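Local structure of collectin placenta 1 (Mus musculus, 2OX9) at residues A29-C33 and N125-E129; H39-I43 and H62-L66; L66-E72 and P102-A107; C16-S20 and W51-T56. The protein is a scavenger receptor C-type lectin that binds the leukocyte cell-surface glycan Lewis(x) through its calcium-dependent carbohydrate-recognition domain. All blocks are in the same frame, centred on the assembly; numbering follows the deposited sequence.

Contact 1: A29-C33 and N125-E129; sequences AKLFC and NFICE. With CA (calcium ion), chain L.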
loop_
_atom_site.group_PDB
_atom_site.type_symbol
_atom_site.label_atom_id
_atom_site.label_comp_id
_atom_site.label_asym_id
_atom_site.label_seq_id
_atom_site.Cartn_x
_atom_site.Cartn_y
_atom_site.Cartn_z
ATOM N N ALA A 29 -7.108 -6.861 -3.442
ATOM C CA ALA A 29 -6.938 -6.079 -2.222
ATOM C C ALA A 29 -7.690 -4.749 -2.382
ATOM O O ALA A 29 -8.376 -4.276 -1.472
ATOM C CB ALA A 29 -5.453 -5.815 -1.981
ATOM N N LYS A 30 -7.542 -4.158 -3.558
ATOM C CA LYS A 30 -8.189 -2.893 -3.894
ATOM C C LYS A 30 -9.700 -3.051 -3.784
ATOM O O LYS A 30 -10.398 -2.180 -3.277
ATOM C CB LYS A 30 -7.805 -2.510 -5.326
ATOM C CG LYS A 30 -8.539 -1.310 -5.890
ATOM C CD LYS A 30 -7.891 -0.864 -7.200
ATOM C CE LYS A 30 -8.610 0.339 -7.792
ATOM N NZ LYS A 30 -7.846 0.917 -8.941
ATOM N N LEU A 31 -10.190 -4.189 -4.256
ATOM C CA LEU A 31 -11.616 -4.490 -4.235
ATOM C C LEU A 31 -12.140 -4.672 -2.814
ATOM O O LEU A 31 -13.248 -4.247 -2.497
ATOM C CB LEU A 31 -11.887 -5.766 -5.019
ATOM C CG LEU A 31 -13.363 -6.068 -5.240
ATOM C CD1 LEU A 31 -13.815 -5.300 -6.467
ATOM C CD2 LEU A 31 -13.576 -7.575 -5.432
ATOM N N PHE A 32 -11.336 -5.318 -1.974
ATOM C CA PHE A 32 -11.708 -5.584 -0.589
ATOM C C PHE A 32 -11.943 -4.285 0.177
ATOM O O PHE A 32 -12.948 -4.136 0.869
ATOM C CB PHE A 32 -10.597 -6.392 0.083
ATOM C CG PHE A 32 -10.882 -6.757 1.505
ATOM C CD1 PHE A 32 -11.372 -8.018 1.825
ATOM C CD2 PHE A 32 -10.621 -5.857 2.535
ATOM C CE1 PHE A 32 -11.591 -8.384 3.158
ATOM C CE2 PHE A 32 -10.837 -6.212 3.867
ATOM C CZ PHE A 32 -11.322 -7.480 4.176
ATOM N N CYS A 33 -11.007 -3.349 0.062
ATOM C CA CYS A 33 -11.136 -2.070 0.745
ATOM C C CYS A 33 -12.338 -1.276 0.231
ATOM O O CYS A 33 -12.989 -0.560 0.996
ATOM C CB CYS A 33 -9.865 -1.222 0.572
ATOM S SG CYS A 33 -8.351 -1.893 1.333
ATOM N N ASN A 125 -0.428 -9.065 2.142
ATOM C CA ASN A 125 -1.454 -8.600 3.068
ATOM C C ASN A 125 -1.665 -7.176 2.563
ATOM O O ASN A 125 -1.052 -6.777 1.566
ATOM C CB ASN A 125 -0.947 -8.570 4.515
ATOM C CG ASN A 125 -0.961 -9.934 5.163
ATOM O OD1 ASN A 125 -0.247 -10.834 4.743
ATOM N ND2 ASN A 125 -1.786 -10.096 6.191
ATOM N N PHE A 126 -2.517 -6.403 3.225
ATOM C CA PHE A 126 -2.753 -5.050 2.763
ATOM C C PHE A 126 -3.275 -4.134 3.860
ATOM O O PHE A 126 -3.541 -4.572 4.982
ATOM C CB PHE A 126 -3.734 -5.072 1.573
ATOM C CG PHE A 126 -5.042 -5.751 1.871
ATOM C CD1 PHE A 126 -6.112 -5.038 2.401
ATOM C CD2 PHE A 126 -5.212 -7.110 1.602
ATOM C CE1 PHE A 126 -7.338 -5.671 2.657
ATOM C CE2 PHE A 126 -6.424 -7.746 1.852
ATOM C CZ PHE A 126 -7.491 -7.024 2.380
ATOM N N ILE A 127 -3.417 -2.857 3.530
ATOM C CA ILE A 127 -3.897 -1.887 4.505
ATOM C C ILE A 127 -4.971 -0.997 3.893
ATOM O O ILE A 127 -4.746 -0.391 2.851
ATOM C CB ILE A 127 -2.755 -0.959 4.983
ATOM C CG1 ILE A 127 -1.571 -1.788 5.491
ATOM C CG2 ILE A 127 -3.271 -0.036 6.090
ATOM C CD1 ILE A 127 -0.340 -0.961 5.743
ATOM N N CYS A 128 -6.129 -0.920 4.543
ATOM C CA CYS A 128 -7.212 -0.064 4.075
ATOM C C CYS A 128 -7.249 1.192 4.928
ATOM O O CYS A 128 -6.881 1.171 6.109
ATOM C CB CYS A 128 -8.577 -0.740 4.191
ATOM S SG CYS A 128 -8.842 -2.288 3.278
ATOM N N GLU A 129 -7.713 2.286 4.333
ATOM C CA GLU A 129 -7.798 3.546 5.042
ATOM C C GLU A 129 -9.124 4.247 4.746
ATOM O O GLU A 129 -9.631 4.214 3.621
ATOM C CB GLU A 129 -6.628 4.455 4.641
ATOM C CG GLU A 129 -6.737 5.869 5.188
ATOM C CD GLU A 129 -5.579 6.772 4.781
ATOM O OE1 GLU A 129 -4.904 6.499 3.762
ATOM O OE2 GLU A 129 -5.353 7.772 5.479
HETATM CA CA CA L . -3.360 8.679 4.337
HETATM O O HOH W 1 -4.082 10.492 5.434
HETATM O O HOH W 2 -4.755 9.525 2.615
#
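Cys33, on helix 26-35, and Cys128, on strand 125-131, are joined by a disulfide, SG to SG 2.0 Å with a chi3 of -86°. Both sulfurs lie anti to their own carbonyl carbons (chi1 -65° for Cys33), which turns each sulfur toward the other segment, and the bridge spans a CA-CA gap of 5.5 Å.

Aromatic packing continues the contact toward the N-terminal side of the helical segment. Phe126 drives its rim, CE1 and CZ, at one face of the Phe32 ring in an offset edge-to-face pair; the planes stand 65° apart and CE1 comes within 3.3 Å of Phe32 CD2. Ala29 CB sits over a face of the Phe126 ring, off-centre, 4.2 Å from the centroid, a CH-pi contact. Phe126 is thus held by two residues of one helix turn, one at its rim and one over a face.

Sulfur touches the rings as well. Cys128 SG lies at the edge of Phe32, while Cys33 SG approaches Phe126 obliquely.

Glu129 points away from the helix, and its extended side chain chelates a calcium ion with OE1 and OE2, at 2.7 and 2.5 Å; Phe42 O, Asn44, Glu48 and two waters complete that site. A buried disulfide tying the first helix to the last strand is a hallmark of the C-type lectin fold.

Contact 2: H39-I43 and H62-L66; sequences HLVFI and HWIGL. With CA (calcium ion), chain L.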
loop_
_atom_site.group_PDB
_atom_site.type_symbol
_atom_site.label_atom_id
_atom_site.label_comp_id
_atom_site.label_asym_id
_atom_site.label_seq_id
_atom_site.Cartn_x
_atom_site.Cartn_y
_atom_site.Cartn_z
ATOM N N HIS A 39 -10.089 2.719 0.970
ATOM C CA HIS A 39 -9.169 2.541 -0.146
ATOM C C HIS A 39 -7.835 1.996 0.357
ATOM O O HIS A 39 -7.510 2.134 1.537
ATOM C CB HIS A 39 -8.934 3.875 -0.865
ATOM C CG HIS A 39 -8.330 4.933 0.003
ATOM N ND1 HIS A 39 -6.980 4.984 0.288
ATOM C CD2 HIS A 39 -8.897 5.958 0.681
ATOM C CE1 HIS A 39 -6.744 5.993 1.105
ATOM N NE2 HIS A 39 -7.890 6.602 1.358
ATOM N N LEU A 40 -7.084 1.341 -0.522
ATOM C CA LEU A 40 -5.763 0.849 -0.118
ATOM C C LEU A 40 -5.059 2.104 0.389
ATOM O O LEU A 40 -5.117 3.155 -0.242
ATOM C CB LEU A 40 -5.028 0.244 -1.308
ATOM C CG LEU A 40 -5.444 -1.194 -1.662
ATOM C CD1 LEU A 40 -4.852 -1.589 -3.007
ATOM C CD2 LEU A 40 -4.961 -2.146 -0.570
ATOM N N VAL A 41 -4.404 1.990 1.536
ATOM C CA VAL A 41 -3.739 3.116 2.182
ATOM C C VAL A 41 -2.856 4.066 1.352
ATOM O O VAL A 41 -2.028 3.642 0.528
ATOM C CB VAL A 41 -2.900 2.612 3.410
ATOM C CG1 VAL A 41 -1.567 2.011 2.932
ATOM C CG2 VAL A 41 -2.667 3.752 4.382
ATOM N N PHE A 42 -3.062 5.360 1.573
ATOM C CA PHE A 42 -2.264 6.411 0.937
ATOM C C PHE A 42 -1.390 6.944 2.071
ATOM O O PHE A 42 -1.899 7.457 3.064
ATOM C CB PHE A 42 -3.140 7.562 0.418
ATOM C CG PHE A 42 -4.115 7.165 -0.660
ATOM C CD1 PHE A 42 -5.118 8.050 -1.055
ATOM C CD2 PHE A 42 -4.045 5.918 -1.272
ATOM C CE1 PHE A 42 -6.033 7.701 -2.032
ATOM C CE2 PHE A 42 -4.962 5.559 -2.259
ATOM C CZ PHE A 42 -5.960 6.457 -2.638
ATOM N N ILE A 43 -0.079 6.826 1.929
ATOM C CA ILE A 43 0.828 7.291 2.978
ATOM C C ILE A 43 1.356 8.664 2.567
ATOM O O ILE A 43 2.217 8.766 1.697
ATOM C CB ILE A 43 1.981 6.288 3.163
ATOM C CG1 ILE A 43 1.396 4.892 3.431
ATOM C CG2 ILE A 43 2.881 6.720 4.323
ATOM C CD1 ILE A 43 2.438 3.795 3.551
ATOM N N HIS A 62 2.805 -5.616 2.869
ATOM C CA HIS A 62 1.484 -4.992 2.833
ATOM C C HIS A 62 1.281 -4.058 1.654
ATOM O O HIS A 62 1.994 -3.071 1.511
ATOM C CB HIS A 62 1.227 -4.189 4.110
ATOM C CG HIS A 62 0.975 -5.027 5.321
ATOM N ND1 HIS A 62 1.991 -5.611 6.047
ATOM C CD2 HIS A 62 -0.181 -5.391 5.928
ATOM C CE1 HIS A 62 1.472 -6.298 7.048
ATOM N NE2 HIS A 62 0.157 -6.183 6.998
ATOM N N TRP A 63 0.292 -4.367 0.824
ATOM C CA TRP A 63 -0.025 -3.525 -0.330
ATOM C C TRP A 63 -0.451 -2.126 0.146
ATOM O O TRP A 63 -1.139 -2.002 1.164
ATOM C CB TRP A 63 -1.213 -4.107 -1.098
ATOM C CG TRP A 63 -0.968 -5.343 -1.901
ATOM C CD1 TRP A 63 -1.726 -6.483 -1.888
ATOM C CD2 TRP A 63 0.009 -5.524 -2.942
ATOM N NE1 TRP A 63 -1.289 -7.354 -2.861
ATOM C CE2 TRP A 63 -0.229 -6.794 -3.521
ATOM C CE3 TRP A 63 1.052 -4.736 -3.444
ATOM C CZ2 TRP A 63 0.544 -7.296 -4.582
ATOM C CZ3 TRP A 63 1.821 -5.231 -4.502
ATOM C CH2 TRP A 63 1.560 -6.501 -5.057
ATOM N N ILE A 64 -0.039 -1.085 -0.577
ATOM C CA ILE A 64 -0.479 0.279 -0.277
ATOM C C ILE A 64 -1.078 0.779 -1.605
ATOM O O ILE A 64 -0.813 0.198 -2.650
ATOM C CB ILE A 64 0.669 1.216 0.208
ATOM C CG1 ILE A 64 1.750 1.358 -0.861
ATOM C CG2 ILE A 64 1.257 0.680 1.527
ATOM C CD1 ILE A 64 2.795 2.411 -0.512
ATOM N N GLY A 65 -1.888 1.833 -1.566
ATOM C CA GLY A 65 -2.546 2.304 -2.783
ATOM C C GLY A 65 -1.718 3.101 -3.776
ATOM O O GLY A 65 -2.128 4.193 -4.186
ATOM N N LEU A 66 -0.584 2.536 -4.190
ATOM C CA LEU A 66 0.338 3.197 -5.111
ATOM C C LEU A 66 0.737 2.299 -6.279
ATOM O O LEU A 66 1.156 1.160 -6.066
ATOM C CB LEU A 66 1.606 3.584 -4.351
ATOM C CG LEU A 66 2.581 4.495 -5.079
ATOM C CD1 LEU A 66 1.956 5.880 -5.125
ATOM C CD2 LEU A 66 3.926 4.552 -4.362
HETATM CA CA CA L . -3.360 8.679 4.337
HETATM O O HOH W 1 -4.082 10.492 5.434
HETATM O O HOH W 2 -4.755 9.525 2.615
#
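Val41 and Ile64 meet branch to branch: CG1 of Val41 lies 3.4 Å from CG2 of Ile64, tighter than usual for two methyl carbons. The two side chains are set obliquely to each other. Val41 carries CG1 between its backbone N and carbonyl carbon (chi1 79°), which turns that methyl onto Ile64 and leaves CG2 for Ile52 and Tyr17. Ile43 comes to the same CG2 of Ile64 with its terminal CD1, at 3.9 Å and roughly at right angles, so one methyl touches two side chains of the 39-43 segment.

Beside this apolar group the backbones are joined by one hydrogen bond, Gly65 N to Val41 O, 2.8 Å long with an N-H...O angle of 159°. Gly65 is the centre of an inverse gamma turn, where the chain bends out of the main sheet of the C-type lectin domain toward the small sheet of 66-67 and 76-77. Leu40 packs its CB on the glycine backbone, 3.5 Å from Gly65 N, and sends CD2 toward Trp63.

Phe42 points its CB away from the turn, yet its ring swings back until CE2 is 3.7 Å from Gly65 O. His39 lies over the centre of one face of that ring with ND1, which also donates to Leu40 O at 2.7 Å from above the carbonyl plane. The Phe42 carbonyl oxygen binds the calcium ion shared with Asn44, Glu48 and Glu129.

Contact 3: L66-E72 and P102-A107; sequences LTDSEQE and PGEDCA. With CA (calcium ion), chain I; CA (calcium ion), chain K; CA (calcium ion), chain J; GAL (beta-D-galactopyranose), chain E.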
loop_
_atom_site.group_PDB
_atom_site.type_symbol
_atom_site.label_atom_id
_atom_site.label_comp_id
_atom_site.label_asym_id
_atom_site.label_seq_id
_atom_site.Cartn_x
_atom_site.Cartn_y
_atom_site.Cartn_z
ATOM N N LEU A 66 -0.584 2.536 -4.190
ATOM C CA LEU A 66 0.338 3.197 -5.111
ATOM C C LEU A 66 0.737 2.299 -6.279
ATOM O O LEU A 66 1.156 1.160 -6.066
ATOM C CB LEU A 66 1.606 3.584 -4.351
ATOM C CG LEU A 66 2.581 4.495 -5.079
ATOM C CD1 LEU A 66 1.956 5.880 -5.125
ATOM C CD2 LEU A 66 3.926 4.552 -4.362
ATOM N N THR A 67 0.637 2.811 -7.506
ATOM C CA THR A 67 1.010 2.026 -8.686
ATOM C C THR A 67 1.559 2.917 -9.795
ATOM O O THR A 67 1.418 4.149 -9.754
ATOM C CB THR A 67 -0.193 1.265 -9.304
ATOM O OG1 THR A 67 -1.052 2.195 -9.970
ATOM C CG2 THR A 67 -0.991 0.532 -8.243
ATOM N N ASP A 68 2.181 2.288 -10.789
ATOM C CA ASP A 68 2.715 3.015 -11.938
ATOM C C ASP A 68 2.325 2.236 -13.196
ATOM O O ASP A 68 3.091 2.143 -14.161
ATOM C CB ASP A 68 4.245 3.188 -11.817
ATOM C CG ASP A 68 5.017 1.905 -12.072
ATOM O OD1 ASP A 68 4.459 0.815 -11.866
ATOM O OD2 ASP A 68 6.200 1.984 -12.464
ATOM N N SER A 69 1.119 1.672 -13.162
ATOM C CA SER A 69 0.575 0.896 -14.273
ATOM C C SER A 69 0.172 1.794 -15.433
ATOM O O SER A 69 0.308 1.412 -16.592
ATOM C CB SER A 69 -0.658 0.102 -13.829
ATOM O OG SER A 69 -0.327 -0.861 -12.848
ATOM N N GLU A 70 -0.336 2.979 -15.110
ATOM C CA GLU A 70 -0.774 3.935 -16.122
ATOM C C GLU A 70 0.400 4.318 -17.016
ATOM O O GLU A 70 0.283 4.337 -18.242
ATOM C CB GLU A 70 -1.340 5.191 -15.451
ATOM C CG GLU A 70 -2.619 5.721 -16.084
ATOM C CD GLU A 70 -3.003 7.110 -15.581
ATOM O OE1 GLU A 70 -3.119 7.301 -14.348
ATOM O OE2 GLU A 70 -3.194 8.013 -16.427
ATOM N N GLN A 71 1.528 4.630 -16.389
ATOM C CA GLN A 71 2.738 5.010 -17.107
ATOM C C GLN A 71 3.943 4.623 -16.257
ATOM O O GLN A 71 4.171 5.190 -15.190
ATOM C CB GLN A 71 2.749 6.517 -17.372
ATOM C CG GLN A 71 3.804 6.970 -18.370
ATOM C CD GLN A 71 3.700 8.450 -18.703
ATOM O OE1 GLN A 71 2.644 8.935 -19.124
ATOM N NE2 GLN A 71 4.800 9.176 -18.522
ATOM N N GLU A 72 4.701 3.642 -16.733
ATOM C CA GLU A 72 5.879 3.161 -16.019
ATOM C C GLU A 72 6.703 4.305 -15.421
ATOM O O GLU A 72 6.978 5.306 -16.088
ATOM C CB GLU A 72 6.741 2.318 -16.966
ATOM C CG GLU A 72 7.943 1.641 -16.327
ATOM C CD GLU A 72 7.564 0.735 -15.163
ATOM O OE1 GLU A 72 6.522 0.056 -15.252
ATOM O OE2 GLU A 72 8.318 0.694 -14.168
ATOM N N PRO A 102 5.197 -6.818 -17.852
ATOM C CA PRO A 102 4.969 -5.433 -17.421
ATOM C C PRO A 102 5.835 -4.982 -16.248
ATOM O O PRO A 102 5.795 -3.813 -15.852
ATOM C CB PRO A 102 3.486 -5.427 -17.078
ATOM C CG PRO A 102 3.284 -6.799 -16.524
ATOM C CD PRO A 102 4.051 -7.674 -17.489
ATOM N N GLY A 103 6.607 -5.914 -15.694
ATOM C CA GLY A 103 7.475 -5.589 -14.577
ATOM C C GLY A 103 6.754 -5.557 -13.245
ATOM O O GLY A 103 5.925 -6.421 -12.957
ATOM N N GLU A 104 7.080 -4.560 -12.428
ATOM C CA GLU A 104 6.474 -4.392 -11.109
ATOM C C GLU A 104 5.812 -3.024 -11.085
ATOM O O GLU A 104 6.484 -1.999 -11.144
ATOM C CB GLU A 104 7.551 -4.496 -10.021
ATOM C CG GLU A 104 8.315 -5.824 -10.065
ATOM C CD GLU A 104 9.274 -6.005 -8.896
ATOM O OE1 GLU A 104 10.236 -5.221 -8.781
ATOM O OE2 GLU A 104 9.063 -6.938 -8.092
ATOM N N ASP A 105 4.490 -3.012 -10.987
ATOM C CA ASP A 105 3.758 -1.757 -11.011
ATOM C C ASP A 105 2.860 -1.512 -9.802
ATOM O O ASP A 105 2.008 -0.619 -9.827
ATOM C CB ASP A 105 2.911 -1.694 -12.286
ATOM C CG ASP A 105 3.737 -1.877 -13.552
ATOM O OD1 ASP A 105 4.989 -1.876 -13.467
ATOM O OD2 ASP A 105 3.125 -2.016 -14.638
ATOM N N CYS A 106 3.058 -2.299 -8.751
ATOM C CA CYS A 106 2.256 -2.188 -7.538
ATOM C C CYS A 106 3.187 -2.045 -6.333
ATOM O O CYS A 106 4.176 -2.755 -6.233
ATOM C CB CYS A 106 1.355 -3.427 -7.422
ATOM S SG CYS A 106 -0.043 -3.371 -8.604
ATOM N N ALA A 107 2.874 -1.118 -5.428
ATOM C CA ALA A 107 3.729 -0.880 -4.272
ATOM C C ALA A 107 3.248 -1.531 -2.987
ATOM O O ALA A 107 2.044 -1.694 -2.774
ATOM C CB ALA A 107 3.897 0.622 -4.049
HETATM CA CA CA I . 6.710 -0.354 -12.733
HETATM CA CA CA K . 5.016 -1.573 -15.908
HETATM CA CA CA J . 10.946 -4.278 -6.670
HETATM C C1 GAL E . 12.749 -8.883 -4.366
HETATM C C2 GAL E . 11.609 -7.879 -4.505
HETATM C C3 GAL E . 11.378 -7.531 -5.977
HETATM C C4 GAL E . 12.686 -7.100 -6.649
HETATM C C5 GAL E . 13.790 -8.138 -6.393
HETATM C C6 GAL E . 15.139 -7.690 -6.923
HETATM O O2 GAL E . 10.423 -8.434 -3.961
HETATM O O3 GAL E . 10.440 -6.472 -6.061
HETATM O O4 GAL E . 13.086 -5.838 -6.145
HETATM O O5 GAL E . 13.944 -8.364 -4.973
HETATM O O6 GAL E . 16.057 -8.774 -6.972
HETATM O O HOH W 3 4.058 0.281 -16.277
HETATM O O HOH W 4 0.677 -2.738 -14.666
HETATM O O HOH W 5 8.881 -0.365 -11.232
HETATM O O HOH W 6 6.801 -1.691 -17.672
#
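This is a metal-bridged contact between two calcium-binding loops, built out from a short antiparallel pairing at the sugar-binding end of the domain. Thr67 faces Cys106 as a non-hydrogen-bonded pair, flanked by hydrogen bonds from Ala107 N to Leu66 O, 2.9 Å, and from Asp68 N to Asp105 O, 3.1 Å. A classic beta bulge puts Asp105 and Cys106 together opposite Phe118.

Beyond the strands the carboxylates converge. Asp68 and Asp105 cross at about a right angle, their planes 83° apart; Asp68 chelates one calcium with both oxygens, OD2 also accepting from Ser73 N, while Asp105 gives it OD1 alone, at 2.4 Å. Asp105 OD1 also binds a second calcium, at 2.5 Å, which OD2 grips too. Glu72 bends at chi2 (57°) to bring its carboxylate back; both its oxygens bind the first calcium, and OE1 also reaches the second. Such close acceptors would probably repel without the two cations. Pro102 O and waters 3 and 6 complete the second site; Glu104 O, Asn95 and water 5 complete the first. Water 4 links Ser69 OG to Asp105 OD2.

Glu104 turns the other way: its extended side chain puts OE1, which also accepts from Trp96 N, on a third calcium, 2.4 Å away, completed by Gln92, Asp94, Asn116, Asp117 and galactose O3 and O4. Sugar hydroxyls coordinating calcium directly are the signature of the C-type lectin carbohydrate site.

Contact 4: C16-S20 and W51-T56; sequences CYYFS and WIKKHT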
loop_
_atom_site.group_PDB
_atom_site.type_symbol
_atom_site.label_atom_id
_atom_site.label_comp_id
_atom_site.label_asym_id
_atom_site.label_seq_id
_atom_site.Cartn_x
_atom_site.Cartn_y
_atom_site.Cartn_z
ATOM N N CYS A 16 -9.100 5.865 10.016
ATOM C CA CYS A 16 -9.181 4.501 10.519
ATOM C C CYS A 16 -8.481 3.589 9.531
ATOM O O CYS A 16 -8.678 3.706 8.320
ATOM C CB CYS A 16 -10.631 4.055 10.665
ATOM S SG CYS A 16 -11.570 5.045 11.860
ATOM N N TYR A 17 -7.683 2.665 10.057
ATOM C CA TYR A 17 -6.934 1.752 9.215
ATOM C C TYR A 17 -7.202 0.309 9.568
ATOM O O TYR A 17 -7.436 -0.028 10.733
ATOM C CB TYR A 17 -5.432 2.006 9.357
ATOM C CG TYR A 17 -5.014 3.434 9.096
ATOM C CD1 TYR A 17 -5.298 4.441 10.013
ATOM C CD2 TYR A 17 -4.330 3.776 7.930
ATOM C CE1 TYR A 17 -4.910 5.757 9.779
ATOM C CE2 TYR A 17 -3.935 5.089 7.687
ATOM C CZ TYR A 17 -4.229 6.074 8.618
ATOM O OH TYR A 17 -3.831 7.369 8.390
ATOM N N TYR A 18 -7.154 -0.534 8.544
ATOM C CA TYR A 18 -7.360 -1.960 8.702
ATOM C C TYR A 18 -6.114 -2.682 8.195
ATOM O O TYR A 18 -5.780 -2.610 7.008
ATOM C CB TYR A 18 -8.588 -2.412 7.903
ATOM C CG TYR A 18 -8.805 -3.911 7.939
ATOM C CD1 TYR A 18 -9.108 -4.558 9.137
ATOM C CD2 TYR A 18 -8.681 -4.686 6.784
ATOM C CE1 TYR A 18 -9.278 -5.939 9.186
ATOM C CE2 TYR A 18 -8.852 -6.073 6.822
ATOM C CZ TYR A 18 -9.149 -6.690 8.027
ATOM O OH TYR A 18 -9.323 -8.061 8.083
ATOM N N PHE A 19 -5.418 -3.359 9.100
ATOM C CA PHE A 19 -4.223 -4.108 8.737
ATOM C C PHE A 19 -4.685 -5.551 8.550
ATOM O O PHE A 19 -4.879 -6.295 9.510
ATOM C CB PHE A 19 -3.177 -3.968 9.841
ATOM C CG PHE A 19 -2.734 -2.553 10.056
ATOM C CD1 PHE A 19 -3.423 -1.718 10.934
ATOM C CD2 PHE A 19 -1.651 -2.043 9.356
ATOM C CE1 PHE A 19 -3.041 -0.393 11.111
ATOM C CE2 PHE A 19 -1.254 -0.720 9.523
ATOM C CZ PHE A 19 -1.956 0.111 10.406
ATOM N N SER A 20 -4.887 -5.915 7.289
ATOM C CA SER A 20 -5.412 -7.217 6.906
ATOM C C SER A 20 -4.736 -8.487 7.391
ATOM O O SER A 20 -3.531 -8.540 7.621
ATOM C CB SER A 20 -5.505 -7.304 5.384
ATOM O OG SER A 20 -4.289 -7.785 4.841
ATOM N N TRP A 51 3.747 5.388 12.066
ATOM C CA TRP A 51 2.642 4.754 12.783
ATOM C C TRP A 51 2.271 3.455 12.068
ATOM O O TRP A 51 1.976 2.443 12.705
ATOM C CB TRP A 51 1.432 5.690 12.810
ATOM C CG TRP A 51 0.284 5.179 13.618
ATOM C CD1 TRP A 51 0.145 5.230 14.973
ATOM C CD2 TRP A 51 -0.872 4.505 13.120
ATOM N NE1 TRP A 51 -1.031 4.629 15.355
ATOM C CE2 TRP A 51 -1.674 4.169 14.236
ATOM C CE3 TRP A 51 -1.308 4.145 11.839
ATOM C CZ2 TRP A 51 -2.885 3.491 14.108
ATOM C CZ3 TRP A 51 -2.519 3.466 11.713
ATOM C CH2 TRP A 51 -3.290 3.147 12.839
ATOM N N ILE A 52 2.283 3.483 10.737
ATOM C CA ILE A 52 1.951 2.292 9.968
ATOM C C ILE A 52 3.021 1.224 10.152
ATOM O O ILE A 52 2.709 0.033 10.278
ATOM C CB ILE A 52 1.797 2.618 8.465
ATOM C CG1 ILE A 52 0.461 3.322 8.230
ATOM C CG2 ILE A 52 1.865 1.339 7.626
ATOM C CD1 ILE A 52 0.245 3.760 6.784
ATOM N N LYS A 53 4.280 1.664 10.183
ATOM C CA LYS A 53 5.414 0.762 10.343
ATOM C C LYS A 53 5.292 -0.122 11.587
ATOM O O LYS A 53 5.553 -1.323 11.538
ATOM C CB LYS A 53 6.716 1.570 10.423
ATOM C CG LYS A 53 7.951 0.724 10.681
ATOM C CD LYS A 53 9.110 1.572 11.154
ATOM C CE LYS A 53 10.259 0.705 11.629
ATOM N NZ LYS A 53 11.424 1.528 12.032
ATOM N N LYS A 54 4.884 0.463 12.701
ATOM C CA LYS A 54 4.780 -0.315 13.930
ATOM C C LYS A 54 3.630 -1.320 13.959
ATOM O O LYS A 54 3.615 -2.229 14.795
ATOM C CB LYS A 54 4.728 0.630 15.127
ATOM C CG LYS A 54 6.091 1.260 15.419
ATOM C CD LYS A 54 5.950 2.586 16.120
ATOM C CE LYS A 54 7.293 3.271 16.294
ATOM N NZ LYS A 54 7.114 4.709 16.673
ATOM N N HIS A 55 2.676 -1.163 13.049
ATOM C CA HIS A 55 1.548 -2.083 12.961
ATOM C C HIS A 55 1.751 -3.153 11.890
ATOM O O HIS A 55 0.876 -3.998 11.677
ATOM C CB HIS A 55 0.258 -1.339 12.635
ATOM C CG HIS A 55 -0.355 -0.655 13.810
ATOM N ND1 HIS A 55 -0.062 0.646 14.149
ATOM C CD2 HIS A 55 -1.222 -1.105 14.747
ATOM C CE1 HIS A 55 -0.722 0.971 15.247
ATOM N NE2 HIS A 55 -1.433 -0.074 15.629
ATOM N N THR A 56 2.888 -3.114 11.206
ATOM C CA THR A 56 3.133 -4.079 10.154
ATOM C C THR A 56 4.451 -4.840 10.246
ATOM O O THR A 56 4.884 -5.423 9.262
ATOM C CB THR A 56 3.033 -3.419 8.738
ATOM O OG1 THR A 56 3.879 -2.265 8.664
ATOM C CG2 THR A 56 1.609 -3.004 8.442
#
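An aromatic cluster of Tyr17, Phe19, Trp51 and His55 packs strand 15-19 against the C-terminal end of helix 46-54 in the C-type lectin domain. Trp51 enters with the outer corner of its six-membered ring. CZ3 stands over one face of Tyr17, toward the rim, 3.4 Å from CD1, and the same atom lies at the edge of Phe19, 3.6 Å from CZ. Both pairings are oblique, with planes a little over 50° apart. The indole reaches out from the helix with CG anti to the backbone N (chi1 -175°), so that its CZ3 meets both strand residues; its ring also stacks with Phe12.

Phe19 is the broadest surface of the contact. His55 CB sits over its face, 3.5 Å from the centroid, a CH-pi contact, while the imidazole runs nearly parallel to the phenyl ring but slides off it, so the rings barely overlap. Thr56 CG2 touches CD2 of Phe19 at 3.5 Å, and Ile52 CG2 brushes CE2.

The histidine is fixed from the last turn of the preceding helix: ND1 donates to Trp51 O, 3.1 Å and almost straight at 175°, with the acceptor in the imidazole plane. Its CE1 meanwhile lies over a face of the indole. The hydroxyl of Tyr17 is hydrogen-bonded to Glu48, a ligand of the nearby calcium. Across the two segments, then, cohesion comes from dispersion and CH-pi contacts, while the ND1 bond within 51-56 restrains how the imidazole can turn.

Contact 2 is wholly buried and contact 1 nearly so. They share the main sheet, where strand 125-131 takes 39-40 and 62-64 along one edge and 15-19 along the other; Ile127 O to Val41 N and Glu129 N to His39 O join them directly. Contact 4, only partly buried, meets contact 1 through strand 15-19 and contact 2 through Ile52. One calcium takes ligands from contacts 1 and 2 and lies close to Tyr17 of contact 4. Contact 3 joins contact 2 at Leu66; its strands and most of its carboxylates are buried, but Ser69 and Pro102 are exposed. Disulfide, aliphatic and aromatic packing thus give way to ionic, water-rich chemistry at the sugar-binding end.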